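Local coordinates for protein omega transaminase (Pseudomonas sp., PDB 5LHA) that probably transfers amino groups from amine donors to keto acceptors, using a pyridoxal phosphate cofactor that alternates with its pyridoxamine form, at residues 93-97 with 98-102; 218-222 with 223-227; 319-323 with 324-328; 346-350 with 351-355. All coordinates share one frame; numbering follows the deposited sequence. Where two conformers were deposited one is given.

Contact 1: residues 93-97 with 98-102; sequences GIAHP and RVFDL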
loop_
_atom_site.group_PDB
_atom_site.type_symbol
_atom_site.label_atom_id
_atom_site.label_comp_id
_atom_site.label_asym_id
_atom_site.label_seq_id
_atom_site.Cartn_x
_atom_site.Cartn_y
_atom_site.Cartn_z
ATOM N N GLY A 93 6.740 29.510 -15.894
ATOM C CA GLY A 93 7.025 30.669 -16.722
ATOM C C GLY A 93 7.347 31.956 -15.994
ATOM O O GLY A 93 7.576 32.977 -16.652
ATOM N N ILE A 94 7.391 31.948 -14.667
ATOM C CA ILE A 94 7.618 33.150 -13.882
ATOM C C ILE A 94 8.829 32.922 -12.995
ATOM O O ILE A 94 9.020 31.820 -12.477
ATOM C CB ILE A 94 6.375 33.506 -13.040
ATOM C CG1 ILE A 94 5.181 33.780 -13.962
ATOM C CG2 ILE A 94 6.653 34.698 -12.110
ATOM C CD1 ILE A 94 3.920 34.250 -13.249
ATOM N N ALA A 95 9.662 33.947 -12.841
ATOM C CA ALA A 95 10.768 33.819 -11.900
ATOM C C ALA A 95 11.212 35.213 -11.463
ATOM O O ALA A 95 10.483 36.194 -11.642
ATOM C CB ALA A 95 11.905 32.984 -12.515
ATOM N N HIS A 96 12.411 35.292 -10.897
ATOM C CA HIS A 96 12.980 36.506 -10.334
ATOM C C HIS A 96 14.486 36.319 -10.280
ATOM O O HIS A 96 14.969 35.187 -10.365
ATOM C CB HIS A 96 12.418 36.782 -8.928
ATOM C CG HIS A 96 12.642 35.661 -7.959
ATOM N ND1 HIS A 96 13.837 35.478 -7.298
ATOM C CD2 HIS A 96 11.819 34.679 -7.525
ATOM C CE1 HIS A 96 13.748 34.420 -6.515
ATOM N NE2 HIS A 96 12.531 33.920 -6.629
ATOM N N PRO A 97 15.256 37.403 -10.141
ATOM C CA PRO A 97 16.716 37.267 -10.317
ATOM C C PRO A 97 17.399 36.320 -9.338
ATOM O O PRO A 97 18.271 35.547 -9.757
ATOM C CB PRO A 97 17.214 38.711 -10.177
ATOM C CG PRO A 97 16.078 39.533 -10.654
ATOM C CD PRO A 97 14.838 38.819 -10.168
ATOM N N ARG A 98 17.024 36.351 -8.051
ATOM C CA ARG A 98 17.782 35.633 -7.026
ATOM C C ARG A 98 17.775 34.125 -7.252
ATOM O O ARG A 98 18.744 33.446 -6.886
ATOM C CB ARG A 98 17.228 35.944 -5.633
ATOM C CG ARG A 98 17.458 37.362 -5.148
ATOM C CD ARG A 98 18.935 37.751 -5.010
ATOM N NE ARG A 98 19.519 38.224 -6.265
ATOM C CZ ARG A 98 19.214 39.374 -6.853
ATOM N NH1 ARG A 98 18.312 40.184 -6.317
ATOM N NH2 ARG A 98 19.800 39.711 -7.989
ATOM N N VAL A 99 16.680 33.576 -7.790
ATOM C CA VAL A 99 16.613 32.134 -8.029
ATOM C C VAL A 99 17.530 31.721 -9.178
ATOM O O VAL A 99 18.111 30.627 -9.159
ATOM C CB VAL A 99 15.152 31.697 -8.256
ATOM C CG1 VAL A 99 14.564 32.348 -9.468
ATOM C CG2 VAL A 99 15.083 30.203 -8.410
ATOM N N PHE A 100 17.671 32.568 -10.197
ATOM C CA PHE A 100 18.688 32.334 -11.214
ATOM C C PHE A 100 20.068 32.248 -10.584
ATOM O O PHE A 100 20.825 31.307 -10.839
ATOM C CB PHE A 100 18.674 33.461 -12.241
ATOM C CG PHE A 100 17.592 33.356 -13.259
ATOM C CD1 PHE A 100 16.397 34.024 -13.074
ATOM C CD2 PHE A 100 17.778 32.622 -14.418
ATOM C CE1 PHE A 100 15.399 33.952 -14.014
ATOM C CE2 PHE A 100 16.779 32.543 -15.366
ATOM C CZ PHE A 100 15.590 33.210 -15.164
ATOM N N ASP A 101 20.402 33.225 -9.735
ATOM C CA ASP A 101 21.756 33.334 -9.207
ATOM C C ASP A 101 22.160 32.074 -8.456
ATOM O O ASP A 101 23.233 31.511 -8.702
ATOM C CB ASP A 101 21.860 34.554 -8.286
ATOM C CG ASP A 101 21.548 35.858 -8.993
ATOM O OD1 ASP A 101 21.655 35.915 -10.237
ATOM O OD2 ASP A 101 21.202 36.837 -8.300
ATOM N N LEU A 102 21.303 31.611 -7.537
ATOM C CA LEU A 102 21.632 30.469 -6.685
ATOM C C LEU A 102 21.620 29.150 -7.461
ATOM O O LEU A 102 22.432 28.258 -7.185
ATOM C CB LEU A 102 20.661 30.410 -5.503
ATOM C CG LEU A 102 20.915 29.355 -4.430
ATOM C CD1 LEU A 102 22.312 29.516 -3.854
ATOM C CD2 LEU A 102 19.865 29.426 -3.338
#
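His96 and Val99 meet through matching first torsions. CG of His96 (chi1 57°) and CG1 of Val99 (chi1 62°) each stand between the backbone N and the carbonyl carbon of their own residue. The two side chains then cross at about a right angle. Val99 CG1 comes down over the centre of one imidazole face, 3.8 Å from the ring centroid of His96, a CH-pi contact. Arg98 CB sits at the edge of the same ring, in its plane, 3.8 Å from His96 ND1. His96 is the N-cap of helix 97-109, and Pro97 fills the first helical position, where a residue without an N-H costs no helix bond. The first turn is closed by a weak bond from Val99 N to His96 O and a sounder one of 3.2 Å from Asp101 N to Pro97 O. Before the cap, Ala95 CB touches Phe100 CE1 at 3.9 Å. The Phe100 ring turns its edge to His96 O and meets Phe21 of the second subunit edge-to-face, while Ile94 and Ala95 pair in a parallel ladder with a strand of that subunit. The Arg98 chain bends at chi2 and chi3, which folds a face of the guanidinium over Pro97 CB, with NH2 of Arg98 3.5 Å from that carbon. It also grips Asp101 side-on: Asp101 OD2 lies close to the guanidinium plane and accepts from Arg98 NE at 3.0 Å and from NH2. Arg98 NH1 forms a salt bridge with Glu84, while Asp101 OD1 is hydrogen-bonded to Tyr14 OH of the second subunit.

Contact 2: residues 218-222 with 223-227; sequences ALLGA and QTIAA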
loop_
_atom_site.group_PDB
_atom_site.type_symbol
_atom_site.label_atom_id
_atom_site.label_comp_id
_atom_site.label_asym_id
_atom_site.label_seq_id
_atom_site.Cartn_x
_atom_site.Cartn_y
_atom_site.Cartn_z
ATOM N N ALA A 218 18.578 -8.572 -6.147
ATOM C CA ALA A 218 18.164 -9.762 -6.887
ATOM C C ALA A 218 16.782 -10.238 -6.462
ATOM O O ALA A 218 15.939 -10.563 -7.305
ATOM C CB ALA A 218 19.190 -10.876 -6.683
ATOM N N LEU A 219 16.524 -10.260 -5.159
ATOM C CA LEU A 219 15.252 -10.761 -4.655
ATOM C C LEU A 219 14.080 -9.944 -5.180
ATOM O O LEU A 219 13.045 -10.502 -5.562
ATOM C CB LEU A 219 15.277 -10.745 -3.123
ATOM C CG LEU A 219 13.958 -10.907 -2.377
ATOM C CD1 LEU A 219 13.387 -12.283 -2.594
ATOM C CD2 LEU A 219 14.159 -10.620 -0.890
ATOM N N LEU A 220 14.219 -8.617 -5.180
ATOM C CA LEU A 220 13.141 -7.730 -5.596
ATOM C C LEU A 220 13.056 -7.608 -7.111
ATOM O O LEU A 220 11.983 -7.314 -7.650
ATOM C CB LEU A 220 13.340 -6.346 -4.975
ATOM C CG LEU A 220 13.336 -6.243 -3.441
ATOM C CD1 LEU A 220 13.793 -4.844 -3.003
ATOM C CD2 LEU A 220 11.972 -6.584 -2.837
ATOM N N GLY A 221 14.171 -7.789 -7.804
ATOM C CA GLY A 221 14.210 -7.488 -9.216
ATOM C C GLY A 221 14.598 -6.039 -9.397
ATOM O O GLY A 221 13.848 -5.131 -9.027
ATOM N N ALA A 222 15.782 -5.816 -9.965
ATOM C CA ALA A 222 16.278 -4.462 -10.155
ATOM C C ALA A 222 15.279 -3.602 -10.919
ATOM O O ALA A 222 15.212 -2.390 -10.705
ATOM C CB ALA A 222 17.630 -4.507 -10.866
ATOM N N GLN A 223 14.503 -4.204 -11.818
ATOM C CA GLN A 223 13.544 -3.454 -12.617
ATOM C C GLN A 223 12.413 -2.831 -11.803
ATOM O O GLN A 223 11.620 -2.075 -12.369
ATOM C CB GLN A 223 12.968 -4.347 -13.717
ATOM C CG GLN A 223 12.108 -5.510 -13.233
ATOM C CD GLN A 223 12.912 -6.736 -12.806
ATOM O OE1 GLN A 223 14.138 -6.691 -12.710
ATOM N NE2 GLN A 223 12.211 -7.833 -12.531
ATOM N N THR A 224 12.301 -3.122 -10.510
ATOM C CA THR A 224 11.278 -2.494 -9.676
ATOM C C THR A 224 11.811 -1.380 -8.776
ATOM O O THR A 224 11.023 -0.751 -8.064
ATOM C CB THR A 224 10.576 -3.551 -8.813
ATOM O OG1 THR A 224 11.511 -4.123 -7.885
ATOM C CG2 THR A 224 9.989 -4.639 -9.682
ATOM N N ILE A 225 13.106 -1.093 -8.810
ATOM C CA ILE A 225 13.749 -0.242 -7.812
ATOM C C ILE A 225 14.084 1.110 -8.434
ATOM O O ILE A 225 14.810 1.188 -9.435
ATOM C CB ILE A 225 14.997 -0.925 -7.232
ATOM C CG1 ILE A 225 14.612 -2.298 -6.666
ATOM C CG2 ILE A 225 15.611 -0.061 -6.144
ATOM C CD1 ILE A 225 15.782 -3.147 -6.244
ATOM N N ALA A 226 13.550 2.179 -7.836
ATOM C CA ALA A 226 13.755 3.529 -8.360
ATOM C C ALA A 226 15.059 4.142 -7.860
ATOM O O ALA A 226 15.839 4.680 -8.655
ATOM C CB ALA A 226 12.573 4.426 -7.987
ATOM N N ALA A 227 15.323 4.067 -6.555
ATOM C CA ALA A 227 16.498 4.745 -6.029
ATOM C C ALA A 227 16.914 4.139 -4.698
ATOM O O ALA A 227 16.132 3.465 -4.021
ATOM C CB ALA A 227 16.249 6.245 -5.882
#
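Thr224 turns its hydroxyl back onto Gly221. OG1 lies between its own backbone N and carbonyl carbon (chi1 65°), and from there Thr224 OG1 donates to Gly221 O at 2.8 Å, in the carbonyl plane. The backbone helps: Thr224 N gives the same Gly221 O a bond of 2.9 Å, but from above that plane, 43° out of it. One oxygen is thus held by two donors of one residue. A valine here would lose the hydroxyl and would probably leave Gly221 O with the backbone N-H as its one donor from this turn. Leu220 and Ile225 cross at about a right angle, and their ends meet, Leu220 CD1 to Ile225 CD1 at 4.2 Å. Gln223 bends at chi2, so its amide folds back along Gly221, with Gln223 OE1 3.4 Å from Gly221 C. A side chain at Gly221 would run into that amide. Ile225 N then bonds to Ala222 O at 3.1 Å, closing a second tight turn. Next to the turn, Tyr175 OH of the third subunit is hydrogen-bonded to Ala218 O, and Thr224 pairs through its backbone with Thr148 and Arg149. This is a helix-to-strand connection. Helix 202-220 ends at a glycine of positive phi, a short 3-10 turn follows, and the chain enters strand 225-230, a parallel inner strand of the seven-stranded sheet of the fold type I large domain.

Contact 3: residues 319-323 with 324-328; sequences QGFSH and MIMHG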
loop_
_atom_site.group_PDB
_atom_site.type_symbol
_atom_site.label_atom_id
_atom_site.label_comp_id
_atom_site.label_asym_id
_atom_site.label_seq_id
_atom_site.Cartn_x
_atom_site.Cartn_y
_atom_site.Cartn_z
ATOM N N GLN A 319 8.225 12.090 -22.885
ATOM C CA GLN A 319 7.129 12.163 -23.833
ATOM C C GLN A 319 5.826 12.500 -23.121
ATOM O O GLN A 319 5.586 12.077 -21.985
ATOM C CB GLN A 319 6.985 10.841 -24.588
ATOM C CG GLN A 319 6.423 10.980 -25.988
ATOM C CD GLN A 319 7.515 11.168 -27.027
ATOM O OE1 GLN A 319 8.425 10.344 -27.143
ATOM N NE2 GLN A 319 7.440 12.265 -27.780
ATOM N N GLY A 320 4.990 13.278 -23.801
ATOM C CA GLY A 320 3.654 13.563 -23.295
ATOM C C GLY A 320 3.677 14.223 -21.934
ATOM O O GLY A 320 4.390 15.205 -21.697
ATOM N N PHE A 321 2.855 13.708 -21.023
ATOM C CA PHE A 321 2.768 14.357 -19.725
ATOM C C PHE A 321 4.013 14.144 -18.878
ATOM O O PHE A 321 4.207 14.880 -17.907
ATOM C CB PHE A 321 1.537 13.864 -18.975
ATOM C CG PHE A 321 1.043 14.829 -17.961
ATOM C CD1 PHE A 321 0.222 15.873 -18.342
ATOM C CD2 PHE A 321 1.403 14.711 -16.632
ATOM C CE1 PHE A 321 -0.242 16.782 -17.422
ATOM C CE2 PHE A 321 0.943 15.625 -15.699
ATOM C CZ PHE A 321 0.118 16.663 -16.099
ATOM N N SER A 322 4.883 13.204 -19.249
ATOM C CA SER A 322 6.036 12.869 -18.421
ATOM C C SER A 322 7.063 13.992 -18.334
ATOM O O SER A 322 7.955 13.918 -17.481
ATOM C CB SER A 322 6.717 11.600 -18.936
ATOM O OG SER A 322 7.361 11.826 -20.175
ATOM N N HIS A 323 6.973 15.018 -19.183
ATOM C CA HIS A 323 7.830 16.192 -19.050
ATOM C C HIS A 323 7.162 17.310 -18.260
ATOM O O HIS A 323 7.740 18.397 -18.144
ATOM C CB HIS A 323 8.271 16.722 -20.422
ATOM C CG HIS A 323 7.142 17.149 -21.309
ATOM N ND1 HIS A 323 6.925 16.593 -22.552
ATOM C CD2 HIS A 323 6.154 18.059 -21.128
ATOM C CE1 HIS A 323 5.870 17.163 -23.110
ATOM N NE2 HIS A 323 5.377 18.048 -22.262
ATOM N N MET A 324 5.946 17.075 -17.756
ATOM C CA MET A 324 5.260 18.001 -16.863
ATOM C C MET A 324 5.748 17.799 -15.431
ATOM O O MET A 324 5.582 16.718 -14.858
ATOM C CB MET A 324 3.749 17.791 -16.946
ATOM C CG MET A 324 3.167 18.002 -18.323
ATOM S SD MET A 324 3.355 19.689 -18.918
ATOM C CE MET A 324 2.129 20.530 -17.917
ATOM N N ILE A 325 6.339 18.834 -14.847
ATOM C CA ILE A 325 6.851 18.770 -13.479
ATOM C C ILE A 325 5.803 19.442 -12.596
ATOM O O ILE A 325 5.790 20.662 -12.423
ATOM C CB ILE A 325 8.230 19.417 -13.357
ATOM C CG1 ILE A 325 9.240 18.660 -14.225
ATOM C CG2 ILE A 325 8.683 19.463 -11.899
ATOM C CD1 ILE A 325 10.611 19.268 -14.197
ATOM N N MET A 326 4.904 18.635 -12.033
ATOM C CA MET A 326 3.796 19.131 -11.217
ATOM C C MET A 326 4.116 19.086 -9.728
ATOM O O MET A 326 3.245 18.797 -8.897
ATOM C CB MET A 326 2.521 18.345 -11.513
ATOM C CG MET A 326 1.978 18.537 -12.922
ATOM S SD MET A 326 1.826 20.277 -13.377
ATOM C CE MET A 326 3.167 20.421 -14.546
ATOM N N HIS A 327 5.362 19.372 -9.364
ATOM C CA HIS A 327 5.806 19.308 -7.982
ATOM C C HIS A 327 6.577 20.576 -7.635
ATOM O O HIS A 327 7.430 21.024 -8.412
ATOM C CB HIS A 327 6.688 18.082 -7.747
ATOM C CG HIS A 327 7.209 17.980 -6.350
ATOM N ND1 HIS A 327 6.432 17.540 -5.303
ATOM C CD2 HIS A 327 8.414 18.294 -5.821
ATOM C CE1 HIS A 327 7.141 17.570 -4.191
ATOM N NE2 HIS A 327 8.345 18.031 -4.477
ATOM N N GLY A 328 6.276 21.145 -6.476
ATOM C CA GLY A 328 6.969 22.335 -6.024
ATOM C C GLY A 328 6.138 23.115 -5.026
ATOM O O GLY A 328 4.980 22.796 -4.758
#
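Met324 lies across the ring of Phe321, the two side chains at about a right angle. Its CG is the atom that touches, over the centre of one face and 3.7 Å from the Phe321 ring centroid, a CH-pi contact. The sulfur is farther off: Met324 SD is above the same face at 5.2 Å from the centroid, a more distant Met-aromatic approach. The bend at chi2 (-63°) brings SD to the edge of the His323 ring too, where Met324 SD is 3.9 Å from His323 CD2. The Phe321 ring is placed for this by its first torsion, with CG anti to the backbone N (chi1 -155°). Beneath the side chains, Met324 N bonds to Phe321 O at 2.8 Å from above the carbonyl plane. It closes the 3-10 turn of 321-323. One step back, Ser322 N bonds to Gln319 O at 3.0 Å, and the Ser322 hydroxyl reaches that oxygen from the same face of its plane. His323 ND1 is held by Gly318 O. On the second subunit, Tyr175 meets the Phe321 ring edge-to-face, and Asn176 ND2 bonds to Phe321 O. The turn leads from helix 309-316 into strand 324-325. That strand pairs antiparallel with a strand of the second subunit, while Gln137 of helix 124-141 holds the carbonyl oxygens of Ser322 and Met324 and packs against Ile325.

Contact 4: residues 346-350 with 351-355; sequences DIVEA and EDLPG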
loop_
_atom_site.group_PDB
_atom_site.type_symbol
_atom_site.label_atom_id
_atom_site.label_comp_id
_atom_site.label_asym_id
_atom_site.label_seq_id
_atom_site.Cartn_x
_atom_site.Cartn_y
_atom_site.Cartn_z
ATOM N N ASP A 346 29.440 32.209 0.280
ATOM C CA ASP A 346 30.654 33.004 0.180
ATOM C C ASP A 346 31.536 32.820 1.413
ATOM O O ASP A 346 32.749 32.611 1.295
ATOM C CB ASP A 346 30.290 34.467 -0.058
ATOM C CG ASP A 346 29.704 34.692 -1.447
ATOM O OD1 ASP A 346 29.843 33.791 -2.294
ATOM O OD2 ASP A 346 29.126 35.768 -1.703
ATOM N N ILE A 347 30.943 32.884 2.607
ATOM C CA ILE A 347 31.722 32.693 3.832
ATOM C C ILE A 347 32.313 31.287 3.877
ATOM O O ILE A 347 33.472 31.099 4.272
ATOM C CB ILE A 347 30.854 32.984 5.072
ATOM C CG1 ILE A 347 30.529 34.476 5.162
ATOM C CG2 ILE A 347 31.540 32.515 6.351
ATOM C CD1 ILE A 347 29.447 34.808 6.163
ATOM N N VAL A 348 31.530 30.281 3.470
ATOM C CA VAL A 348 31.983 28.889 3.529
ATOM C C VAL A 348 33.253 28.702 2.705
ATOM O O VAL A 348 34.223 28.074 3.147
ATOM C CB VAL A 348 30.861 27.945 3.056
ATOM C CG1 VAL A 348 31.368 26.498 2.915
ATOM C CG2 VAL A 348 29.662 28.012 4.004
ATOM N N GLU A 349 33.256 29.232 1.488
ATOM C CA GLU A 349 34.405 29.074 0.607
ATOM C C GLU A 349 35.547 30.001 0.999
ATOM O O GLU A 349 36.719 29.616 0.906
ATOM C CB GLU A 349 33.970 29.312 -0.834
ATOM C CG GLU A 349 33.017 28.236 -1.335
ATOM C CD GLU A 349 32.609 28.437 -2.776
ATOM O OE1 GLU A 349 32.283 29.583 -3.141
ATOM O OE2 GLU A 349 32.608 27.451 -3.542
ATOM N N ALA A 350 35.234 31.235 1.402
ATOM C CA ALA A 350 36.288 32.182 1.750
ATOM C C ALA A 350 37.071 31.723 2.973
ATOM O O ALA A 350 38.299 31.862 3.020
ATOM C CB ALA A 350 35.699 33.574 1.984
ATOM N N GLU A 351 36.379 31.189 3.978
ATOM C CA GLU A 351 37.002 30.813 5.240
ATOM C C GLU A 351 37.373 29.337 5.328
ATOM O O GLU A 351 37.758 28.877 6.409
ATOM C CB GLU A 351 36.071 31.212 6.383
ATOM C CG GLU A 351 35.819 32.712 6.368
ATOM C CD GLU A 351 34.916 33.189 7.470
ATOM O OE1 GLU A 351 34.401 32.351 8.238
ATOM O OE2 GLU A 351 34.686 34.412 7.547
ATOM N N ASP A 352 37.341 28.618 4.210
ATOM C CA ASP A 352 37.549 27.169 4.139
ATOM C C ASP A 352 36.950 26.431 5.338
ATOM O O ASP A 352 37.640 25.749 6.092
ATOM C CB ASP A 352 39.036 26.853 4.014
ATOM C CG ASP A 352 39.306 25.402 3.650
ATOM O OD1 ASP A 352 38.433 24.739 3.041
ATOM O OD2 ASP A 352 40.415 24.926 3.975
ATOM N N LEU A 353 35.634 26.550 5.487
ATOM C CA LEU A 353 34.971 25.900 6.608
ATOM C C LEU A 353 35.037 24.377 6.472
ATOM O O LEU A 353 35.095 23.683 7.498
ATOM C CB LEU A 353 33.527 26.383 6.737
ATOM C CG LEU A 353 33.385 27.863 7.102
ATOM C CD1 LEU A 353 31.932 28.219 7.387
ATOM C CD2 LEU A 353 34.285 28.204 8.282
ATOM N N PRO A 354 35.018 23.805 5.257
ATOM C CA PRO A 354 35.305 22.364 5.166
ATOM C C PRO A 354 36.694 22.019 5.674
ATOM O O PRO A 354 36.878 20.964 6.292
ATOM C CB PRO A 354 35.136 22.063 3.672
ATOM C CG PRO A 354 34.223 23.107 3.179
ATOM C CD PRO A 354 34.528 24.335 3.967
ATOM N N GLY A 355 37.676 22.890 5.425
ATOM C CA GLY A 355 39.021 22.652 5.925
ATOM C C GLY A 355 39.134 22.811 7.430
ATOM O O GLY A 355 39.857 22.056 8.088
#
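Val348 and Leu353 are joined through both backbone and side chain. The backbone bonds come first. Glu351 N donates to Ile347 O at 2.9 Å, the last regular turn of helix 335-350. Leu353 N then reaches five residues back to Val348 O at 3.1 Å, in the carbonyl plane and nearly straight at 169°. Asp352, with a positive phi of 37°, makes the reversal that brings this N-H round. Asp352 also caps the next helix: its OD1 accepts a weak bond from Gly355 N. The apolar contacts run alongside. Leu353 crosses Val348 at about a right angle, Leu353 CD1 lying 4.1 Å from Val348 CG2. With CG1 anti to the backbone N (chi1 172°), Val348 turns its other branch to the next residue, CG1 lying 4.0 Å from Pro354 CD. Replacing Leu353 with an alanine would remove CD1 and would probably open a gap beside Val348 at the bend. The extended Glu351 chain lies side by side with Ile347, and Glu351 OE1 is 3.4 Å from Ile347 CG2. Salt bridges form the third kind. Glu351 OE2 pairs with Arg71, which helps fix the carboxylate. Asp346 and Glu349 share Arg105 as salt-bridge partner. The whole is a helix-to-helix corner. The six-to-one bond, the left-handed residue before it and the Val348-Leu353 contact resemble a Schellman motif, though its usual second bond, from Asp352 N to Glu349 O, is not among those formed here; the chain passes almost at once into the N-cap of helix 353-368.

Contact 1 is the most buried of the four; the others are partly buried, and contact 4 has half its touching residues exposed. Contacts 1 and 3 both border the second subunit, and each includes a short strand that extends a ladder into it. Their centres are about 20 Å apart. Contact 2 faces the third subunit instead, and contact 4 touches no other chain. Helix 335-350 links contacts 1 and 4: the first packs on its side, the second ends it. Chemistry follows place. Rings mark the two contacts at the second subunit, a carbonyl oxygen that accepts two hydrogen bonds marks contact 2, and aliphatic packing beside surface salt bridges marks contact 4.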